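Local coordinates for nonsense-mediated mRNA decay protein 2 (Saccharomyces cerevisiae, PDB 4LUN) that takes part in the nonsense-mediated decay of mRNAs with premature stop codons, interacting through its C-terminus with UPF1, and contributes here its N-terminal MIF4G domain, at residues Phe239-Ala250 and Phe292-Phe303. Numbering follows the deposited sequence.
Sequences FKNFIDATFARA and FKTSAITLGEFF
R249 swings CG to the side opposite its own backbone nitrogen (chi1 175°) and bends at chi2, which carries its methylenes over the ring that F292 presents from the other helix. This is a helical-hairpin contact of the HEAT-repeat-like MIF4G domain: segments 239-250 and 292-303, on helices 231-271 and 277-303, run roughly antiparallel, their axes 9.2 Å apart at closest approach. A CH-pi contact results, R249 CG lying 3.4 Å from the F292 ring centroid and 13° off its normal. The guanidinium plane stands 82° to that ring, so no flat stack forms; beyond it, NH1 makes a salt bridge with E252 and NH2 donates to K196 O. Were F292 cut back to an alanine, the R249 methylenes would probably lose the aromatic face under them and a gap would open beside T246 CG2, which lies 3.8 Å from F292 CD1. Midway, I243 CG1 and L299 CD1 meet at 4.0 Å as the two side chains pass alongside one another, pointing opposite ways. F247 turns its ring edge to segment 292-303, with CE1 3.9 Å from A296 CB, while I243 CG2 covers one face. At the far end, I243 CD1 reaches F303 CD2 at 3.5 Å.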
# COMPACT_ATOMS: atom_id res chain seq x y z
N PHE A 239 -4.72 -3.51 13.22
CA PHE A 239 -5.66 -4.33 12.46
C PHE A 239 -6.75 -4.93 13.34
O PHE A 239 -7.89 -5.05 12.90
CB PHE A 239 -4.94 -5.39 11.62
CG PHE A 239 -4.46 -4.88 10.29
CD1 PHE A 239 -4.95 -5.40 9.10
CD2 PHE A 239 -3.57 -3.81 10.23
CE1 PHE A 239 -4.52 -4.91 7.88
CE2 PHE A 239 -3.14 -3.31 9.00
CZ PHE A 239 -3.62 -3.87 7.82
N LYS A 240 -6.42 -5.28 14.58
CA LYS A 240 -7.44 -5.77 15.51
C LYS A 240 -8.45 -4.68 15.86
O LYS A 240 -9.64 -4.95 15.96
CB LYS A 240 -6.78 -6.39 16.75
CG LYS A 240 -6.20 -7.78 16.47
CD LYS A 240 -5.59 -8.41 17.71
CE LYS A 240 -4.70 -9.60 17.35
NZ LYS A 240 -5.48 -10.78 16.88
N ASN A 241 -7.99 -3.44 16.02
CA ASN A 241 -8.92 -2.33 16.14
C ASN A 241 -9.78 -2.14 14.90
O ASN A 241 -10.98 -1.85 15.00
CB ASN A 241 -8.19 -1.03 16.45
CG ASN A 241 -7.90 -0.87 17.92
OD1 ASN A 241 -8.81 -0.60 18.71
ND2 ASN A 241 -6.64 -1.05 18.31
N PHE A 242 -9.17 -2.32 13.74
CA PHE A 242 -9.89 -2.15 12.48
C PHE A 242 -10.91 -3.26 12.34
O PHE A 242 -12.00 -3.06 11.82
CB PHE A 242 -8.90 -2.17 11.31
CG PHE A 242 -9.52 -1.81 9.99
CD1 PHE A 242 -9.74 -0.49 9.64
CD2 PHE A 242 -9.87 -2.81 9.11
CE1 PHE A 242 -10.32 -0.16 8.43
CE2 PHE A 242 -10.45 -2.50 7.89
CZ PHE A 242 -10.67 -1.16 7.54
N ILE A 243 -10.55 -4.45 12.79
CA ILE A 243 -11.48 -5.58 12.73
C ILE A 243 -12.69 -5.36 13.65
O ILE A 243 -13.82 -5.64 13.26
CB ILE A 243 -10.77 -6.90 13.04
CG1 ILE A 243 -9.81 -7.26 11.91
CG2 ILE A 243 -11.79 -8.03 13.22
CD1 ILE A 243 -8.91 -8.44 12.24
N ASP A 244 -12.45 -4.83 14.85
CA ASP A 244 -13.56 -4.54 15.76
C ASP A 244 -14.53 -3.58 15.08
O ASP A 244 -15.74 -3.75 15.15
CB ASP A 244 -13.04 -3.87 17.05
CG ASP A 244 -12.74 -4.87 18.16
OD1 ASP A 244 -13.09 -6.06 18.03
OD2 ASP A 244 -12.17 -4.45 19.19
N ALA A 245 -13.97 -2.58 14.41
CA ALA A 245 -14.76 -1.56 13.73
C ALA A 245 -15.53 -2.14 12.56
O ALA A 245 -16.69 -1.81 12.34
CB ALA A 245 -13.88 -0.42 13.26
N THR A 246 -14.85 -3.01 11.80
CA THR A 246 -15.47 -3.64 10.64
C THR A 246 -16.59 -4.60 11.07
O THR A 246 -17.67 -4.62 10.47
CB THR A 246 -14.39 -4.39 9.82
OG1 THR A 246 -13.43 -3.45 9.35
CG2 THR A 246 -15.02 -5.11 8.64
N PHE A 247 -16.34 -5.39 12.10
CA PHE A 247 -17.38 -6.28 12.63
C PHE A 247 -18.59 -5.47 13.11
O PHE A 247 -19.73 -5.84 12.84
CB PHE A 247 -16.84 -7.14 13.79
CG PHE A 247 -16.00 -8.32 13.36
CD1 PHE A 247 -15.70 -8.56 12.03
CD2 PHE A 247 -15.52 -9.21 14.32
CE1 PHE A 247 -14.93 -9.65 11.65
CE2 PHE A 247 -14.76 -10.31 13.95
CZ PHE A 247 -14.46 -10.53 12.61
N ALA A 248 -18.33 -4.37 13.80
CA ALA A 248 -19.40 -3.53 14.36
C ALA A 248 -20.26 -2.92 13.26
O ALA A 248 -21.50 -2.91 13.35
CB ALA A 248 -18.81 -2.43 15.23
N ARG A 249 -19.61 -2.39 12.23
CA ARG A 249 -20.33 -1.79 11.12
C ARG A 249 -21.10 -2.86 10.34
O ARG A 249 -22.23 -2.63 9.89
CB ARG A 249 -19.36 -1.05 10.21
CG ARG A 249 -19.96 -0.48 8.94
CD ARG A 249 -20.77 0.75 9.19
NE ARG A 249 -21.08 1.45 7.95
CZ ARG A 249 -22.21 2.11 7.74
NH1 ARG A 249 -23.13 2.15 8.70
NH2 ARG A 249 -22.43 2.71 6.58
N ALA A 250 -20.49 -4.03 10.17
CA ALA A 250 -21.17 -5.14 9.49
C ALA A 250 -22.44 -5.54 10.23
O ALA A 250 -23.47 -5.82 9.60
CB ALA A 250 -20.25 -6.34 9.35
N PHE A 292 -18.81 -4.90 3.64
CA PHE A 292 -18.43 -5.19 5.02
C PHE A 292 -18.47 -6.67 5.35
O PHE A 292 -17.60 -7.16 6.06
CB PHE A 292 -19.27 -4.37 6.00
CG PHE A 292 -18.72 -3.00 6.21
CD1 PHE A 292 -17.67 -2.81 7.10
CD2 PHE A 292 -19.21 -1.91 5.50
CE1 PHE A 292 -17.12 -1.54 7.29
CE2 PHE A 292 -18.66 -0.65 5.68
CZ PHE A 292 -17.62 -0.46 6.58
N LYS A 293 -19.47 -7.38 4.85
CA LYS A 293 -19.60 -8.80 5.13
C LYS A 293 -18.44 -9.59 4.51
O LYS A 293 -17.84 -10.44 5.16
CB LYS A 293 -20.94 -9.35 4.63
CG LYS A 293 -21.08 -10.87 4.85
CD LYS A 293 -22.49 -11.35 4.58
CE LYS A 293 -22.58 -12.87 4.72
NZ LYS A 293 -23.98 -13.33 4.50
N THR A 294 -18.15 -9.30 3.25
CA THR A 294 -17.07 -9.98 2.53
C THR A 294 -15.76 -9.78 3.27
O THR A 294 -14.98 -10.72 3.47
CB THR A 294 -16.93 -9.43 1.11
OG1 THR A 294 -18.15 -9.65 0.40
CG2 THR A 294 -15.80 -10.13 0.38
N SER A 295 -15.51 -8.54 3.69
CA SER A 295 -14.28 -8.24 4.41
C SER A 295 -14.25 -8.82 5.82
O SER A 295 -13.21 -9.31 6.26
CB SER A 295 -14.06 -6.73 4.46
OG SER A 295 -13.78 -6.25 3.16
N ALA A 296 -15.38 -8.76 6.52
CA ALA A 296 -15.51 -9.40 7.83
C ALA A 296 -15.13 -10.88 7.76
O ALA A 296 -14.41 -11.39 8.62
CB ALA A 296 -16.92 -9.24 8.36
N ILE A 297 -15.60 -11.56 6.72
CA ILE A 297 -15.37 -13.00 6.60
C ILE A 297 -13.89 -13.28 6.36
O ILE A 297 -13.30 -14.16 6.99
CB ILE A 297 -16.26 -13.61 5.49
CG1 ILE A 297 -17.71 -13.69 5.99
CG2 ILE A 297 -15.73 -14.98 5.08
CD1 ILE A 297 -18.69 -14.08 4.94
N THR A 298 -13.29 -12.50 5.47
CA THR A 298 -11.88 -12.66 5.14
C THR A 298 -11.00 -12.36 6.34
O THR A 298 -10.04 -13.10 6.64
CB THR A 298 -11.51 -11.74 3.97
OG1 THR A 298 -12.23 -12.14 2.80
CG2 THR A 298 -10.00 -11.80 3.68
N LEU A 299 -11.30 -11.27 7.04
CA LEU A 299 -10.50 -10.90 8.21
C LEU A 299 -10.63 -11.96 9.29
O LEU A 299 -9.65 -12.34 9.94
CB LEU A 299 -10.91 -9.52 8.74
CG LEU A 299 -10.52 -8.36 7.83
CD1 LEU A 299 -11.32 -7.09 8.17
CD2 LEU A 299 -9.03 -8.09 7.91
N GLY A 300 -11.85 -12.44 9.48
CA GLY A 300 -12.10 -13.47 10.47
C GLY A 300 -11.38 -14.76 10.15
O GLY A 300 -10.82 -15.38 11.05
N GLU A 301 -11.39 -15.17 8.89
CA GLU A 301 -10.69 -16.38 8.49
C GLU A 301 -9.20 -16.26 8.76
O GLU A 301 -8.59 -17.15 9.35
CB GLU A 301 -10.91 -16.67 7.00
CG GLU A 301 -12.28 -17.28 6.68
CD GLU A 301 -12.55 -17.39 5.19
OE1 GLU A 301 -13.57 -18.02 4.82
OE2 GLU A 301 -11.76 -16.85 4.39
N PHE A 302 -8.61 -15.14 8.34
CA PHE A 302 -7.17 -14.92 8.48
C PHE A 302 -6.73 -14.95 9.93
O PHE A 302 -5.76 -15.64 10.29
CB PHE A 302 -6.76 -13.60 7.83
CG PHE A 302 -5.27 -13.39 7.77
CD1 PHE A 302 -4.55 -13.75 6.64
CD2 PHE A 302 -4.59 -12.87 8.86
CE1 PHE A 302 -3.18 -13.57 6.60
CE2 PHE A 302 -3.22 -12.69 8.82
CZ PHE A 302 -2.52 -13.04 7.69
N PHE A 303 -7.42 -14.20 10.78
CA PHE A 303 -7.02 -14.07 12.18
C PHE A 303 -7.62 -15.16 13.08
O PHE A 303 -7.46 -15.12 14.30
CB PHE A 303 -7.34 -12.67 12.72
CG PHE A 303 -6.46 -11.58 12.14
CD1 PHE A 303 -5.25 -11.26 12.74
CD2 PHE A 303 -6.83 -10.90 11.00
CE1 PHE A 303 -4.43 -10.26 12.22
CE2 PHE A 303 -6.02 -9.91 10.46
CZ PHE A 303 -4.82 -9.59 11.08